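Local coordinates for DNA-binding protein Sso10a-2 (Sulfolobus solfataricus, PDB 4HW0) that binds DNA as a winged-helix dimer joined by an antiparallel coiled coil, with a probable role in compacting and organising archaeal chromatin, at the interface of chains A and B. Coordinates in Å, arbitrary orientation; residue numbers count along the deposited sequence, not the author numbering. Chains: chain A/B, DNA-binding protein Sso10a-2.

The interface of chains A and B. Residues chain A 73-74, 77-78; chain B 94-95, 98.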
ATOM      1  N   LEU A  73      -1.297 -16.282 -14.183  1.00 26.04           N
ATOM      2  CA  LEU A  73      -0.724 -14.956 -14.145  1.00 27.09           C
ATOM      3  C   LEU A  73      -1.447 -14.069 -13.190  1.00 25.53           C
ATOM      4  O   LEU A  73      -0.825 -13.339 -12.433  1.00 25.98           O
ATOM      5  CB  LEU A  73      -0.769 -14.299 -15.486  1.00 29.79           C
ATOM      6  CG  LEU A  73       0.297 -14.883 -16.403  1.00 33.56           C
ATOM      7  CD1 LEU A  73       0.004 -14.915 -17.902  1.00 37.25           C
ATOM      8  CD2 LEU A  73       1.619 -14.171 -16.178  1.00 36.35           C
ATOM      9  N   LEU A  74      -2.764 -14.182 -13.150  1.00 24.02           N
ATOM     10  CA  LEU A  74      -3.534 -13.433 -12.165  1.00 22.82           C
ATOM     11  C   LEU A  74      -3.148 -13.821 -10.742  1.00 23.21           C
ATOM     12  O   LEU A  74      -2.937 -12.967  -9.894  1.00 22.55           O
ATOM     13  CB  LEU A  74      -5.019 -13.634 -12.423  1.00 22.47           C
ATOM     14  CG  LEU A  74      -5.979 -12.918 -11.479  1.00 22.05           C
ATOM     15  CD1 LEU A  74      -5.795 -11.416 -11.484  1.00 22.56           C
ATOM     16  CD2 LEU A  74      -7.430 -13.330 -11.798  1.00 22.62           C
ATOM     17  N   HIS A  77       0.261 -12.321  -9.936  1.00 27.11           N
ATOM     18  CA  HIS A  77       0.182 -10.876  -9.703  1.00 26.50           C
ATOM     19  C   HIS A  77      -0.496 -10.483  -8.412  1.00 24.79           C
ATOM     20  O   HIS A  77      -0.061  -9.519  -7.757  1.00 23.63           O
ATOM     21  CB  HIS A  77      -0.482 -10.191 -10.861  1.00 28.73           C
ATOM     22  CG  HIS A  77       0.317 -10.253 -12.103  1.00 31.33           C
ATOM     23  ND1 HIS A  77       1.668 -10.464 -12.131  1.00 35.97           N
ATOM     24  CD2 HIS A  77      -0.061 -10.158 -13.384  1.00 36.68           C
ATOM     25  CE1 HIS A  77       2.093 -10.499 -13.375  1.00 37.21           C
ATOM     26  NE2 HIS A  77       1.051 -10.352 -14.155  1.00 38.24           N
ATOM     27  N   ILE A  78      -1.542 -11.206  -8.048  1.00 23.62           N
ATOM     28  CA  ILE A  78      -2.172 -10.934  -6.756  1.00 24.52           C
ATOM     29  C   ILE A  78      -1.188 -11.249  -5.653  1.00 25.22           C
ATOM     30  O   ILE A  78      -1.096 -10.524  -4.664  1.00 24.52           O
ATOM     31  CB  ILE A  78      -3.494 -11.636  -6.552  1.00 24.92           C
ATOM     32  CG1 ILE A  78      -4.530 -11.255  -7.602  1.00 26.50           C
ATOM     33  CG2 ILE A  78      -4.067 -11.228  -5.240  1.00 27.30           C
ATOM     34  CD1 ILE A  78      -5.806 -12.083  -7.635  1.00 26.92           C
TER
ATOM     35  N   LYS B  94      -1.474  -4.007 -12.356  1.00 31.85           N
ATOM     36  CA  LYS B  94      -1.195  -5.237 -13.099  1.00 33.19           C
ATOM     37  C   LYS B  94      -2.260  -6.307 -12.878  1.00 29.94           C
ATOM     38  O   LYS B  94      -2.618  -7.046 -13.777  1.00 30.91           O
ATOM     39  CB  LYS B  94       0.163  -5.847 -12.735  1.00 36.99           C
ATOM     40  CG  LYS B  94       1.376  -5.109 -13.205  1.00 42.57           C
ATOM     41  CD  LYS B  94       2.611  -6.026 -13.036  1.00 49.01           C
ATOM     42  CE  LYS B  94       2.894  -6.826 -14.329  1.00 53.91           C
ATOM     43  NZ  LYS B  94       4.179  -7.593 -14.186  1.00 54.91           N
ATOM     44  N   VAL B  95      -2.772  -6.388 -11.661  1.00 27.42           N
ATOM     45  CA  VAL B  95      -3.904  -7.282 -11.393  1.00 27.17           C
ATOM     46  C   VAL B  95      -5.134  -6.828 -12.175  1.00 27.51           C
ATOM     47  O   VAL B  95      -5.804  -7.590 -12.861  1.00 27.87           O
ATOM     48  CB  VAL B  95      -4.244  -7.281  -9.890  1.00 26.24           C
ATOM     49  CG1 VAL B  95      -5.520  -8.062  -9.642  1.00 26.89           C
ATOM     50  CG2 VAL B  95      -3.071  -7.834  -9.115  1.00 26.42           C
ATOM     51  N   LEU B  98      -5.672  -7.819 -15.742  1.00 29.57           N
ATOM     52  CA  LEU B  98      -6.109  -9.178 -15.969  1.00 29.95           C
ATOM     53  C   LEU B  98      -7.592  -9.404 -15.650  1.00 30.43           C
ATOM     54  O   LEU B  98      -8.111 -10.474 -15.895  1.00 31.21           O
ATOM     55  CB  LEU B  98      -5.261 -10.158 -15.143  1.00 30.35           C
ATOM     56  CG  LEU B  98      -3.848 -10.342 -15.680  1.00 31.13           C
ATOM     57  CD1 LEU B  98      -2.917 -10.898 -14.651  1.00 33.37           C
ATOM     58  CD2 LEU B  98      -3.898 -11.305 -16.814  1.00 33.11           C
TER
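A:His77 lies across the side chain of B:Lys94 in the two-stranded antiparallel coiled coil that joins the winged-helix domains of this DNA-binding protein into a dimer. The lysine amine NZ stands 3.7 Å from ring carbon CE1 of A:His77. The ring nitrogen NE2 of A:His77 is farther from that amine, at 4.2 Å, a separation read as proximity rather than a bond. If the imidazole were protonated, the two charges would probably disfavour each other; its charge is not seen. Both residues belong to helix 69-98 of their chains, and the two side chains run at roughly a right angle. B:Lys94 reaches the ring through a bend in its chain (chi3 93°), which carries CE over the CE1–NE2 rim of one ring face, with NZ projecting past the rim beside CE1. On the other face, within chain A, the carbonyl O of A:Leu73, one turn earlier, stands 3.2 Å above the imidazole plane, displaced toward the rim, so the ring lies between that carbonyl and the lysine chain.

Ring carbon CD2 of A:His77 points to the CD1 methyl of B:Leu98, a close approach on which little should be rested. The same methyl also packs against the helix backbone, 3.6 Å from CA of A:Leu74, so one branch of B:Leu98 fits between the histidine ring and the preceding turn. A:Leu74 and B:Leu98 pass each other in opposite directions, CD1 of the former lying 3.9 Å from CB of the latter.

B:Val95 divides its two methyls between neighbouring groups. CG1, anti to the backbone N (chi1 173°), meets CD1 of A:Leu74 at 3.8 Å and also touches CG1 of A:Ile78. CG2 turns instead to the backbone of A:His77, 3.7 Å from its carbonyl O, and reaches CB of the same residue. The valine crosses both A:Leu74 and A:Ile78 nearly perpendicularly. By the two-fold symmetry of the dimer, an equivalent cluster forms with the chains exchanged.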